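Local structure of gamma-glutamyltransferase 1 Threonine peptidase. MEROPS family T03 (Pseudomonas nitroreducens, 7D9E) at residues N38-S46 with N62-L71; T1-K9 with S86-G94. The protein cleaves the gamma-glutamyl bond of compounds such as glutathione and transfers the glutamyl group to amino acids, peptides or water. One frame throughout, in Å; residues are numbered along the deposited sequence.

Interaction 1: residues N38-S46 with N62-L71; sequences NDEMDDFSS and NAIEPGKRML. With DON (6-diazenyl-5-oxo-L-norleucine), chain D.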
ATOM      1  N   ASN B  38      13.682   2.802  -3.305  1.00 15.36           N
ATOM      2  CA  ASN B  38      12.603   3.429  -2.569  1.00 15.92           C
ATOM      3  C   ASN B  38      13.051   4.666  -1.784  1.00 17.94           C
ATOM      4  O   ASN B  38      14.241   4.904  -1.538  1.00 17.66           O
ATOM      5  CB  ASN B  38      12.043   2.430  -1.553  1.00 15.66           C
ATOM      6  CG  ASN B  38      13.032   2.137  -0.451  1.00 15.29           C
ATOM      7  OD1 ASN B  38      13.066   2.842   0.560  1.00 16.22           O
ATOM      8  ND2 ASN B  38      13.863   1.105  -0.639  1.00 18.07           N
ATOM      9  N   ASP B  39      12.050   5.472  -1.388  1.00 21.19           N
ATOM     10  CA  ASP B  39      12.249   6.511  -0.367  1.00 20.48           C
ATOM     11  C   ASP B  39      11.368   6.244   0.848  1.00 19.48           C
ATOM     12  O   ASP B  39      10.726   7.165   1.374  1.00 19.61           O
ATOM     13  CB  ASP B  39      12.119   7.953  -0.899  1.00 21.59           C
ATOM     14  CG  ASP B  39      10.773   8.287  -1.578  1.00 22.46           C
ATOM     15  OD1 ASP B  39       9.902   7.424  -1.636  1.00 22.29           O
ATOM     16  OD2 ASP B  39      10.656   9.437  -2.100  1.00 23.75           O
ATOM     17  N   GLU B  40      11.354   4.993   1.311  0.60 18.88           N
ATOM     18  CA  GLU B  40      10.460   4.602   2.395  0.60 18.34           C
ATOM     19  C   GLU B  40      10.852   5.210   3.733  0.60 18.51           C
ATOM     20  O   GLU B  40      10.022   5.236   4.651  0.60 17.71           O
ATOM     21  CB  GLU B  40      10.438   3.085   2.525  0.60 18.35           C
ATOM     22  CG  GLU B  40       9.090   2.493   2.781  0.60 19.98           C
ATOM     23  CD  GLU B  40       8.208   2.514   1.556  0.60 20.37           C
ATOM     24  OE1 GLU B  40       8.545   1.843   0.539  0.60 22.94           O
ATOM     25  OE2 GLU B  40       7.141   3.164   1.616  0.60 22.34           O
ATOM     26  N   MET B  41      12.084   5.694   3.865  1.00 17.86           N
ATOM     27  CA  MET B  41      12.514   6.246   5.147  1.00 20.48           C
ATOM     28  C   MET B  41      11.609   7.390   5.596  1.00 20.84           C
ATOM     29  O   MET B  41      11.507   7.668   6.799  1.00 20.94           O
ATOM     30  CB  MET B  41      14.014   6.710   5.087  1.00 20.67           C
ATOM     31  CG  MET B  41      14.919   5.467   4.850  1.00 22.97           C
ATOM     32  SD  MET B  41      15.013   4.369   6.370  1.00 21.58           S
ATOM     33  CE  MET B  41      15.845   5.549   7.463  1.00 28.88           C
ATOM     34  N   ASP B  42      10.923   8.053   4.664  1.00 21.68           N
ATOM     35  CA  ASP B  42      10.061   9.164   5.043  1.00 20.33           C
ATOM     36  C   ASP B  42       8.828   8.713   5.821  1.00 24.29           C
ATOM     37  O   ASP B  42       8.124   9.550   6.396  1.00 21.45           O
ATOM     38  CB  ASP B  42       9.623   9.968   3.818  1.00 21.22           C
ATOM     39  CG  ASP B  42       8.907  11.247   4.205  1.00 23.04           C
ATOM     40  OD1 ASP B  42       9.563  12.126   4.805  1.00 28.20           O
ATOM     41  OD2 ASP B  42       7.702  11.408   3.900  1.00 23.81           O
ATOM     42  N   ASP B  43       8.540   7.423   5.850  1.00 19.27           N
ATOM     43  CA  ASP B  43       7.427   6.926   6.643  1.00 19.68           C
ATOM     44  C   ASP B  43       7.753   6.829   8.133  1.00 20.52           C
ATOM     45  O   ASP B  43       6.826   6.665   8.936  1.00 20.73           O
ATOM     46  CB  ASP B  43       7.004   5.580   6.092  1.00 19.32           C
ATOM     47  CG  ASP B  43       6.055   5.696   4.905  1.00 23.59           C
ATOM     48  OD1 ASP B  43       5.636   6.836   4.530  1.00 24.90           O
ATOM     49  OD2 ASP B  43       5.745   4.653   4.304  1.00 26.36           O
ATOM     50  N   PHE B  44       9.020   6.901   8.524  1.00 19.21           N
ATOM     51  CA  PHE B  44       9.318   7.074   9.935  1.00 19.89           C
ATOM     52  C   PHE B  44       8.923   8.487  10.366  1.00 22.46           C
ATOM     53  O   PHE B  44       8.773   9.396   9.540  1.00 25.61           O
ATOM     54  CB  PHE B  44      10.813   6.949  10.204  1.00 20.25           C
ATOM     55  CG  PHE B  44      11.352   5.539  10.217  1.00 18.57           C
ATOM     56  CD1 PHE B  44      10.937   4.619  11.146  1.00 18.99           C
ATOM     57  CD2 PHE B  44      12.330   5.170   9.291  1.00 19.99           C
ATOM     58  CE1 PHE B  44      11.483   3.325  11.175  1.00 18.41           C
ATOM     59  CE2 PHE B  44      12.877   3.884   9.317  1.00 20.27           C
ATOM     60  CZ  PHE B  44      12.455   2.974  10.256  1.00 18.60           C
ATOM     61  N   SER B  45       8.780   8.688  11.669  1.00 22.95           N
ATOM     62  CA  SER B  45       8.763  10.037  12.223  1.00 25.23           C
ATOM     63  C   SER B  45      10.195  10.575  12.235  1.00 25.65           C
ATOM     64  O   SER B  45      11.078   9.981  12.860  1.00 29.42           O
ATOM     65  CB  SER B  45       8.182  10.011  13.635  1.00 34.05           C
ATOM     66  OG  SER B  45       8.138  11.318  14.182  1.00 37.15           O
ATOM     67  N   SER B  46      10.434  11.684  11.524  1.00 26.71           N
ATOM     68  CA  SER B  46      11.761  12.291  11.486  1.00 30.74           C
ATOM     69  C   SER B  46      12.016  13.181  12.692  1.00 30.92           C
ATOM     70  O   SER B  46      13.174  13.444  13.032  1.00 33.10           O
ATOM     71  CB  SER B  46      11.907  13.158  10.230  1.00 34.07           C
ATOM     72  OG  SER B  46      11.779  12.398   9.042  1.00 40.37           O
ATOM     73  N   ASN B  62       7.375   5.157  16.273  1.00 25.59           N
ATOM     74  CA  ASN B  62       7.750   5.122  14.869  1.00 23.55           C
ATOM     75  C   ASN B  62       8.975   5.972  14.566  1.00 23.16           C
ATOM     76  O   ASN B  62       9.151   6.388  13.417  1.00 22.18           O
ATOM     77  CB  ASN B  62       6.546   5.540  14.008  1.00 23.76           C
ATOM     78  CG  ASN B  62       6.772   5.313  12.532  1.00 22.03           C
ATOM     79  OD1 ASN B  62       7.332   4.301  12.109  1.00 20.80           O
ATOM     80  ND2 ASN B  62       6.317   6.268  11.716  1.00 22.35           N
ATOM     81  N   ALA B  63       9.826   6.209  15.570  1.00 21.37           N
ATOM     82  CA  ALA B  63      11.102   6.877  15.359  1.00 18.94           C
ATOM     83  C   ALA B  63      12.060   5.976  14.587  1.00 21.23           C
ATOM     84  O   ALA B  63      11.944   4.740  14.606  1.00 23.61           O
ATOM     85  CB  ALA B  63      11.744   7.202  16.711  1.00 24.64           C
ATOM     86  N   ILE B  64      13.039   6.609  13.925  1.00 23.37           N
ATOM     87  CA  ILE B  64      14.050   5.866  13.182  1.00 19.94           C
ATOM     88  C   ILE B  64      14.915   5.063  14.146  1.00 20.95           C
ATOM     89  O   ILE B  64      15.443   5.596  15.134  1.00 24.20           O
ATOM     90  CB  ILE B  64      14.915   6.825  12.341  1.00 22.27           C
ATOM     91  CG1 ILE B  64      14.039   7.643  11.393  1.00 24.52           C
ATOM     92  CG2 ILE B  64      16.001   6.057  11.590  1.00 24.46           C
ATOM     93  CD1 ILE B  64      14.766   8.827  10.738  1.00 24.35           C
ATOM     94  N   GLU B  65      15.112   3.777  13.831  1.00 22.60           N
ATOM     95  CA  GLU B  65      16.076   2.939  14.548  1.00 23.84           C
ATOM     96  C   GLU B  65      16.658   1.985  13.516  1.00 21.02           C
ATOM     97  O   GLU B  65      15.918   1.530  12.621  1.00 21.66           O
ATOM     98  CB  GLU B  65      15.397   2.125  15.666  1.00 25.03           C
ATOM     99  CG  GLU B  65      14.730   2.965  16.773  1.00 27.64           C
ATOM    100  CD  GLU B  65      14.097   2.109  17.877  1.00 31.10           C
ATOM    101  OE1 GLU B  65      14.867   1.506  18.657  1.00 35.67           O
ATOM    102  OE2 GLU B  65      12.847   2.066  17.990  1.00 31.83           O
ATOM    103  N   PRO B  66      17.938   1.637  13.610  1.00 22.13           N
ATOM    104  CA  PRO B  66      18.489   0.666  12.657  1.00 24.46           C
ATOM    105  C   PRO B  66      17.757  -0.671  12.731  1.00 25.35           C
ATOM    106  O   PRO B  66      17.397  -1.147  13.812  1.00 26.09           O
ATOM    107  CB  PRO B  66      19.958   0.558  13.069  1.00 27.75           C
ATOM    108  CG  PRO B  66      20.024   1.130  14.418  1.00 28.40           C
ATOM    109  CD  PRO B  66      18.942   2.122  14.566  1.00 24.41           C
ATOM    110  N   GLY B  67      17.510  -1.263  11.553  1.00 22.01           N
ATOM    111  CA  GLY B  67      16.837  -2.543  11.428  1.00 24.22           C
ATOM    112  C   GLY B  67      15.334  -2.517  11.619  1.00 22.85           C
ATOM    113  O   GLY B  67      14.692  -3.585  11.568  1.00 23.29           O
ATOM    114  N   LYS B  68      14.750  -1.349  11.811  1.00 19.43           N
ATOM    115  CA  LYS B  68      13.334  -1.180  12.094  1.00 19.78           C
ATOM    116  C   LYS B  68      12.530  -0.979  10.816  1.00 18.91           C
ATOM    117  O   LYS B  68      12.982  -0.335   9.865  1.00 18.67           O
ATOM    118  CB  LYS B  68      13.176   0.057  12.989  1.00 21.96           C
ATOM    119  CG  LYS B  68      11.826   0.224  13.681  1.00 22.05           C
ATOM    120  CD  LYS B  68      11.922   1.422  14.644  1.00 23.00           C
ATOM    121  CE  LYS B  68      10.613   1.767  15.330  1.00 21.87           C
ATOM    122  NZ  LYS B  68      10.786   2.933  16.267  1.00 21.85           N
ATOM    123  N   ARG B  69      11.314  -1.516  10.823  1.00 18.61           N
ATOM    124  CA  ARG B  69      10.356  -1.284   9.762  1.00 17.20           C
ATOM    125  C   ARG B  69       9.575  -0.021  10.078  1.00 17.49           C
ATOM    126  O   ARG B  69       9.117   0.177  11.208  1.00 21.45           O
ATOM    127  CB  ARG B  69       9.410  -2.473   9.614  1.00 17.17           C
ATOM    128  CG  ARG B  69      10.118  -3.685   9.070  1.00 20.93           C
ATOM    129  CD  ARG B  69       9.370  -4.963   9.386  1.00 20.81           C
ATOM    130  NE  ARG B  69       9.506  -5.962   8.330  1.00 22.90           N
ATOM    131  CZ  ARG B  69      10.535  -6.801   8.219  1.00 19.70           C
ATOM    132  NH1 ARG B  69      11.538  -6.762   9.078  1.00 24.37           N
ATOM    133  NH2 ARG B  69      10.546  -7.680   7.234  1.00 24.96           N
ATOM    134  N   MET B  70       9.461   0.839   9.094  1.00 18.98           N
ATOM    135  CA  MET B  70       8.688   2.064   9.213  1.00 18.80           C
ATOM    136  C   MET B  70       7.200   1.809   9.084  1.00 16.98           C
ATOM    137  O   MET B  70       6.753   0.964   8.304  1.00 19.31           O
ATOM    138  CB  MET B  70       9.311   3.087   8.253  1.00 24.12           C
ATOM    139  CG  MET B  70       9.234   2.867   6.749  1.00 25.31           C
ATOM    140  SD  MET B  70      10.250   1.462   6.155  1.00 21.92           S
ATOM    141  CE  MET B  70      11.938   1.980   6.411  1.00 27.79           C
ATOM    142  N   LEU B  71       6.431   2.481   9.940  1.00 17.01           N
ATOM    143  CA  LEU B  71       4.978   2.312   9.948  1.00 17.95           C
ATOM    144  C   LEU B  71       4.399   2.567   8.564  1.00 18.57           C
ATOM    145  O   LEU B  71       4.789   3.501   7.872  1.00 17.18           O
ATOM    146  CB  LEU B  71       4.348   3.281  10.949  1.00 16.93           C
ATOM    147  CG  LEU B  71       2.848   3.094  11.222  1.00 19.38           C
ATOM    148  CD1 LEU B  71       2.599   1.802  11.962  1.00 18.86           C
ATOM    149  CD2 LEU B  71       2.302   4.260  12.011  1.00 23.56           C
TER
HETATM  150  O   DON D 701       3.659   2.472   3.269  1.00 17.87           O
HETATM  151  C   DON D 701       2.868   3.557   3.183  1.00 21.56           C
HETATM  152  OXT DON D 701       1.883   3.636   3.910  1.00 21.60           O
HETATM  153  CA  DON D 701       3.296   4.480   2.058  1.00 25.06           C
HETATM  154  N   DON D 701       4.735   4.525   1.925  1.00 20.83           N
HETATM  155  CB  DON D 701       2.466   3.956   0.866  1.00 24.65           C
HETATM  156  C1E DON D 701       2.859   4.606  -0.426  1.00 31.15           C
HETATM  157  C1D DON D 701       1.824   4.241  -1.457  1.00 41.76           C
HETATM  158  O1J DON D 701       0.874   3.483  -1.201  1.00 54.71           O
HETATM  159  O   HOH W   1      13.380   9.506  14.174  1.00 25.33           O
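Asn62 ND2 donates to Asp43 O at 2.9 Å, in the carbonyl plane and on a lone pair, and joins two loop segments between strands 13-19 and 77-81; a short 3-10 segment, 40-43, forms the ligand-binding side of this buried contact. The same asparagine grips twice more: its backbone O accepts Ser45 N at 2.9 Å from above the carbonyl plane, and its OD1 receives Leu71 N, so both ends of the side-chain amide are held. A water bridges Ser45 O and Ile64 N.

Phe44 carries the apolar part. Its ring is sandwiched by CH-pi contacts, with Ile64 CA 4.0 Å from the centroid over one face and Met70 CB 3.5 Å away over the other. Met70 has CG between its backbone N and carbonyl carbon (chi1 67°), and further bends at chi2 and chi3 bring CE to 3.6 Å from Phe44 CE2, while its SD lies obliquely to the ring in a Met-aromatic contact.

Toward the pocket, Arg94 of the neighbouring chain makes salt bridges to Asp43 OD2 and, in the conformer described, to Glu40 OE2. DON N donates hydrogen bonds to this Glu40 OE2 at 2.8 Å and to Asp43 OD2 at 2.6 Å.

Interaction 2: residues T1-K9 with S86-G94; sequences TTHFSIVDK and SLVLGTPGG. With DON (6-diazenyl-5-oxo-L-norleucine), chain D.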
ATOM      1  N   THR B   1       2.925   3.459  -4.321  1.00 22.31           N
ATOM      2  CA  THR B   1       2.218   2.218  -4.071  1.00 18.09           C
ATOM      3  C   THR B   1       1.373   1.768  -5.261  1.00 16.82           C
ATOM      4  O   THR B   1       0.833   2.585  -6.022  1.00 17.10           O
ATOM      5  CB  THR B   1       1.266   2.357  -2.857  1.00 17.50           C
ATOM      6  OG1 THR B   1       1.961   2.896  -1.714  1.00 21.27           O
ATOM      7  CG2 THR B   1       0.620   1.038  -2.500  1.00 18.78           C
ATOM      8  N   THR B   2       1.261   0.454  -5.414  1.00 15.82           N
ATOM      9  CA  THR B   2       0.222  -0.134  -6.255  1.00 15.51           C
ATOM     10  C   THR B   2      -0.244  -1.417  -5.585  1.00 14.79           C
ATOM     11  O   THR B   2       0.386  -1.915  -4.651  1.00 15.76           O
ATOM     12  CB  THR B   2       0.699  -0.352  -7.688  1.00 17.24           C
ATOM     13  OG1 THR B   2      -0.419  -0.644  -8.518  1.00 20.38           O
ATOM     14  CG2 THR B   2       1.717  -1.478  -7.813  1.00 19.01           C
ATOM     15  N   HIS B   3      -1.374  -1.930  -6.054  1.00 13.85           N
ATOM     16  CA  HIS B   3      -1.986  -3.097  -5.470  1.00 13.44           C
ATOM     17  C   HIS B   3      -2.500  -3.992  -6.586  1.00 15.17           C
ATOM     18  O   HIS B   3      -3.042  -3.506  -7.580  1.00 15.96           O
ATOM     19  CB  HIS B   3      -3.199  -2.697  -4.585  1.00 13.86           C
ATOM     20  CG  HIS B   3      -3.839  -3.876  -3.943  1.00 13.70           C
ATOM     21  ND1 HIS B   3      -3.335  -4.459  -2.803  1.00 16.18           N
ATOM     22  CD2 HIS B   3      -4.900  -4.629  -4.320  1.00 15.33           C
ATOM     23  CE1 HIS B   3      -4.042  -5.537  -2.515  1.00 15.73           C
ATOM     24  NE2 HIS B   3      -5.005  -5.656  -3.421  1.00 15.67           N
ATOM     25  N   PHE B   4      -2.427  -5.307  -6.378  1.00 14.63           N
ATOM     26  CA  PHE B   4      -3.147  -6.248  -7.230  1.00 14.17           C
ATOM     27  C   PHE B   4      -3.770  -7.342  -6.377  1.00 14.64           C
ATOM     28  O   PHE B   4      -3.319  -7.646  -5.263  1.00 14.94           O
ATOM     29  CB  PHE B   4      -2.264  -6.826  -8.351  1.00 16.76           C
ATOM     30  CG  PHE B   4      -1.078  -7.614  -7.891  1.00 16.95           C
ATOM     31  CD1 PHE B   4      -1.190  -8.967  -7.574  1.00 17.92           C
ATOM     32  CD2 PHE B   4       0.164  -7.032  -7.820  1.00 17.75           C
ATOM     33  CE1 PHE B   4      -0.100  -9.701  -7.189  1.00 19.34           C
ATOM     34  CE2 PHE B   4       1.270  -7.765  -7.413  1.00 15.69           C
ATOM     35  CZ  PHE B   4       1.137  -9.086  -7.102  1.00 17.24           C
ATOM     36  N   SER B   5      -4.837  -7.929  -6.937  1.00 14.69           N
ATOM     37  CA  SER B   5      -5.640  -8.964  -6.289  1.00 15.04           C
ATOM     38  C   SER B   5      -5.784 -10.130  -7.249  1.00 15.85           C
ATOM     39  O   SER B   5      -6.049  -9.923  -8.445  1.00 17.27           O
ATOM     40  CB  SER B   5      -7.021  -8.388  -5.971  1.00 17.09           C
ATOM     41  OG  SER B   5      -6.927  -7.375  -4.958  1.00 18.00           O
ATOM     42  N   ILE B   6      -5.634 -11.361  -6.730  1.00 16.78           N
ATOM     43  CA  ILE B   6      -5.736 -12.572  -7.539  1.00 16.84           C
ATOM     44  C   ILE B   6      -6.502 -13.629  -6.759  1.00 17.96           C
ATOM     45  O   ILE B   6      -6.307 -13.797  -5.552  1.00 19.59           O
ATOM     46  CB  ILE B   6      -4.356 -13.125  -7.946  1.00 18.38           C
ATOM     47  CG1 ILE B   6      -3.611 -12.102  -8.824  1.00 18.65           C
ATOM     48  CG2 ILE B   6      -4.467 -14.421  -8.686  1.00 19.57           C
ATOM     49  CD1 ILE B   6      -2.127 -12.364  -8.957  1.00 20.10           C
ATOM     50  N   VAL B   7      -7.364 -14.351  -7.462  1.00 17.89           N
ATOM     51  CA  VAL B   7      -8.033 -15.535  -6.935  1.00 17.76           C
ATOM     52  C   VAL B   7      -7.865 -16.633  -7.977  1.00 22.17           C
ATOM     53  O   VAL B   7      -8.068 -16.388  -9.169  1.00 24.85           O
ATOM     54  CB  VAL B   7      -9.529 -15.283  -6.658  1.00 21.53           C
ATOM     55  CG1 VAL B   7     -10.224 -16.557  -6.165  1.00 26.74           C
ATOM     56  CG2 VAL B   7      -9.690 -14.174  -5.633  1.00 21.48           C
ATOM     57  N   ASP B   8      -7.510 -17.849  -7.542  1.00 21.65           N
ATOM     58  CA  ASP B   8      -7.410 -18.971  -8.464  1.00 23.50           C
ATOM     59  C   ASP B   8      -8.654 -19.848  -8.349  1.00 26.56           C
ATOM     60  O   ASP B   8      -9.491 -19.656  -7.468  1.00 27.35           O
ATOM     61  CB  ASP B   8      -6.087 -19.734  -8.285  1.00 27.63           C
ATOM     62  CG  ASP B   8      -6.012 -20.545  -6.996  1.00 30.20           C
ATOM     63  OD1 ASP B   8      -7.047 -20.940  -6.432  1.00 29.75           O
ATOM     64  OD2 ASP B   8      -4.877 -20.770  -6.536  1.00 30.16           O
ATOM     65  N   LYS B   9      -8.785 -20.796  -9.282  1.00 27.92           N
ATOM     66  CA  LYS B   9      -9.996 -21.599  -9.368  1.00 34.91           C
ATOM     67  C   LYS B   9     -10.162 -22.545  -8.187  1.00 32.49           C
ATOM     68  O   LYS B   9     -11.232 -23.145  -8.041  1.00 37.60           O
ATOM     69  CB  LYS B   9     -10.027 -22.383 -10.684  1.00 41.00           C
ATOM     70  CG  LYS B   9      -8.879 -23.365 -10.884  1.00 45.54           C
ATOM     71  CD  LYS B   9      -8.987 -24.055 -12.243  1.00 45.90           C
ATOM     72  N   SER B  86     -14.615 -14.197  -0.190  1.00 21.68           N
ATOM     73  CA  SER B  86     -15.736 -13.440  -0.723  1.00 20.70           C
ATOM     74  C   SER B  86     -15.310 -12.130  -1.366  1.00 19.65           C
ATOM     75  O   SER B  86     -15.975 -11.696  -2.308  1.00 21.16           O
ATOM     76  CB  SER B  86     -16.759 -13.146   0.375  1.00 27.02           C
ATOM     77  OG  SER B  86     -16.164 -12.473   1.462  1.00 31.21           O
ATOM     78  N   LEU B  87     -14.229 -11.495  -0.904  1.00 18.40           N
ATOM     79  CA  LEU B  87     -13.809 -10.228  -1.485  1.00 17.39           C
ATOM     80  C   LEU B  87     -12.319 -10.065  -1.277  1.00 20.52           C
ATOM     81  O   LEU B  87     -11.823 -10.305  -0.176  1.00 22.06           O
ATOM     82  CB  LEU B  87     -14.562  -9.063  -0.828  1.00 20.02           C
ATOM     83  CG  LEU B  87     -14.364  -7.683  -1.474  1.00 22.18           C
ATOM     84  CD1 LEU B  87     -15.028  -7.648  -2.842  1.00 23.30           C
ATOM     85  CD2 LEU B  87     -14.915  -6.588  -0.562  1.00 21.68           C
ATOM     86  N   VAL B  88     -11.609  -9.662  -2.326  1.00 17.77           N
ATOM     87  CA  VAL B  88     -10.175  -9.405  -2.255  1.00 17.53           C
ATOM     88  C   VAL B  88      -9.976  -7.982  -2.731  1.00 18.21           C
ATOM     89  O   VAL B  88     -10.502  -7.613  -3.786  1.00 17.63           O
ATOM     90  CB  VAL B  88      -9.386 -10.377  -3.146  1.00 15.57           C
ATOM     91  CG1 VAL B  88      -7.891 -10.203  -2.917  1.00 18.38           C
ATOM     92  CG2 VAL B  88      -9.786 -11.823  -2.849  1.00 17.69           C
ATOM     93  N   LEU B  89      -9.271  -7.175  -1.941  1.00 16.51           N
ATOM     94  CA  LEU B  89      -9.132  -5.782  -2.320  1.00 14.24           C
ATOM     95  C   LEU B  89      -7.932  -5.130  -1.652  1.00 14.36           C
ATOM     96  O   LEU B  89      -7.429  -5.583  -0.628  1.00 15.88           O
ATOM     97  CB  LEU B  89     -10.401  -4.962  -2.037  1.00 15.97           C
ATOM     98  CG  LEU B  89     -10.708  -4.541  -0.597  1.00 15.79           C
ATOM     99  CD1 LEU B  89     -11.877  -3.547  -0.578  1.00 20.29           C
ATOM    100  CD2 LEU B  89     -11.049  -5.711   0.292  1.00 20.41           C
ATOM    101  N   GLY B  90      -7.510  -4.029  -2.262  1.00 14.44           N
ATOM    102  CA  GLY B  90      -6.451  -3.200  -1.716  1.00 14.52           C
ATOM    103  C   GLY B  90      -6.263  -2.013  -2.626  1.00 14.55           C
ATOM    104  O   GLY B  90      -6.900  -1.906  -3.684  1.00 14.51           O
ATOM    105  N   THR B  91      -5.385  -1.110  -2.217  1.00 13.86           N
ATOM    106  CA  THR B  91      -5.248   0.148  -2.937  1.00 13.00           C
ATOM    107  C   THR B  91      -3.959   0.855  -2.521  1.00 14.37           C
ATOM    108  O   THR B  91      -3.494   0.689  -1.389  1.00 14.04           O
ATOM    109  CB  THR B  91      -6.453   1.068  -2.661  1.00 13.10           C
ATOM    110  OG1 THR B  91      -6.325   2.291  -3.385  1.00 15.35           O
ATOM    111  CG2 THR B  91      -6.602   1.399  -1.180  1.00 13.73           C
ATOM    112  N   PRO B  92      -3.438   1.712  -3.402  1.00 14.32           N
ATOM    113  CA  PRO B  92      -2.466   2.740  -3.013  1.00 15.20           C
ATOM    114  C   PRO B  92      -3.171   3.924  -2.365  1.00 16.58           C
ATOM    115  O   PRO B  92      -4.397   3.979  -2.263  1.00 14.83           O
ATOM    116  CB  PRO B  92      -1.878   3.168  -4.350  1.00 15.58           C
ATOM    117  CG  PRO B  92      -3.012   2.972  -5.351  1.00 14.95           C
ATOM    118  CD  PRO B  92      -3.674   1.718  -4.865  1.00 14.85           C
ATOM    119  N   GLY B  93      -2.370   4.921  -1.981  1.00 17.14           N
ATOM    120  CA  GLY B  93      -2.898   6.188  -1.525  1.00 18.53           C
ATOM    121  C   GLY B  93      -2.326   6.696  -0.213  1.00 19.38           C
ATOM    122  O   GLY B  93      -2.939   7.574   0.406  1.00 20.15           O
ATOM    123  N   GLY B  94      -1.195   6.147   0.226  1.00 22.80           N
ATOM    124  CA  GLY B  94      -0.573   6.595   1.465  1.00 28.34           C
ATOM    125  C   GLY B  94      -1.532   6.526   2.632  1.00 19.68           C
ATOM    126  O   GLY B  94      -2.172   5.498   2.884  1.00 21.07           O
TER
HETATM  127  O   DON D 701       3.659   2.472   3.269  1.00 17.87           O
HETATM  128  C   DON D 701       2.868   3.557   3.183  1.00 21.56           C
HETATM  129  OXT DON D 701       1.883   3.636   3.910  1.00 21.60           O
HETATM  130  CA  DON D 701       3.296   4.480   2.058  1.00 25.06           C
HETATM  131  N   DON D 701       4.735   4.525   1.925  1.00 20.83           N
HETATM  132  CB  DON D 701       2.466   3.956   0.866  1.00 24.65           C
HETATM  133  C1E DON D 701       2.859   4.606  -0.426  1.00 31.15           C
HETATM  134  C1D DON D 701       1.824   4.241  -1.457  1.00 41.76           C
HETATM  135  O1J DON D 701       0.874   3.483  -1.201  1.00 54.71           O
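Strands 2-7 and 86-90 run antiparallel, with 167° between their directions, but their axes approach only to 6.5 Å and the contact is made by side chains packing on side chains and on backbone, without backbone pairing. This is the interior of the layered Ntn-hydrolase fold, where two sheets face each other. His3, Ser5 and Val7 point from the first strand toward the second. The His3 ring, its CG anti to the backbone N (chi1 -179°), lays one face over Gly90 CA. Its rotation is fixed at both nitrogens: NE2 donates to Ser5 OG at 3.0 Å, near the ring plane though bent (137°), and ND1 is hydrogen-bonded to Thr17 OG1. Ser5 OG is also hydrogen-bonded to Gln168 O and lies 3.6 Å from Val88 CG1. Val7 CG2 touches Val88 CG2 at 3.6 Å.

At the active-site end, Pro92 CB packs against Thr1, 3.2 Å from its O. Thr1, the nucleophile, is covalently joined through OG1 to DON C1D, beside Gly93 and Gly94. Strand 2-7 pairs with strand 13-19 and, through residues 5-7, with a strand of the neighbouring chain, whereas strand 84-90 lies between strands 77-81 and 168-173, with Leu87 and Leu89 turned to helix 97-109.

How the interactions relate
Interaction 1 is nested along the chain inside the loop closed by interaction 2. Their centres lie 24 Å apart and their nearest atoms about 6 Å apart, so they do not touch directly, and DON spans the gap. Its amino end is held by residues 38-46, while its carbon C1D is bonded to Thr1 in interaction 2. The two contacts thus meet opposite ends of the ligand: 38-46, backed by 62-71, presents Glu40 and Asp43 to DON N, and interaction 2 places Thr1 OG1 at the other end, against Pro92. Ser72, Ser73 and Asn21 also hydrogen-bond DON, and Thr19, hydrogen-bonded to Thr1 N, also lies beside Glu40.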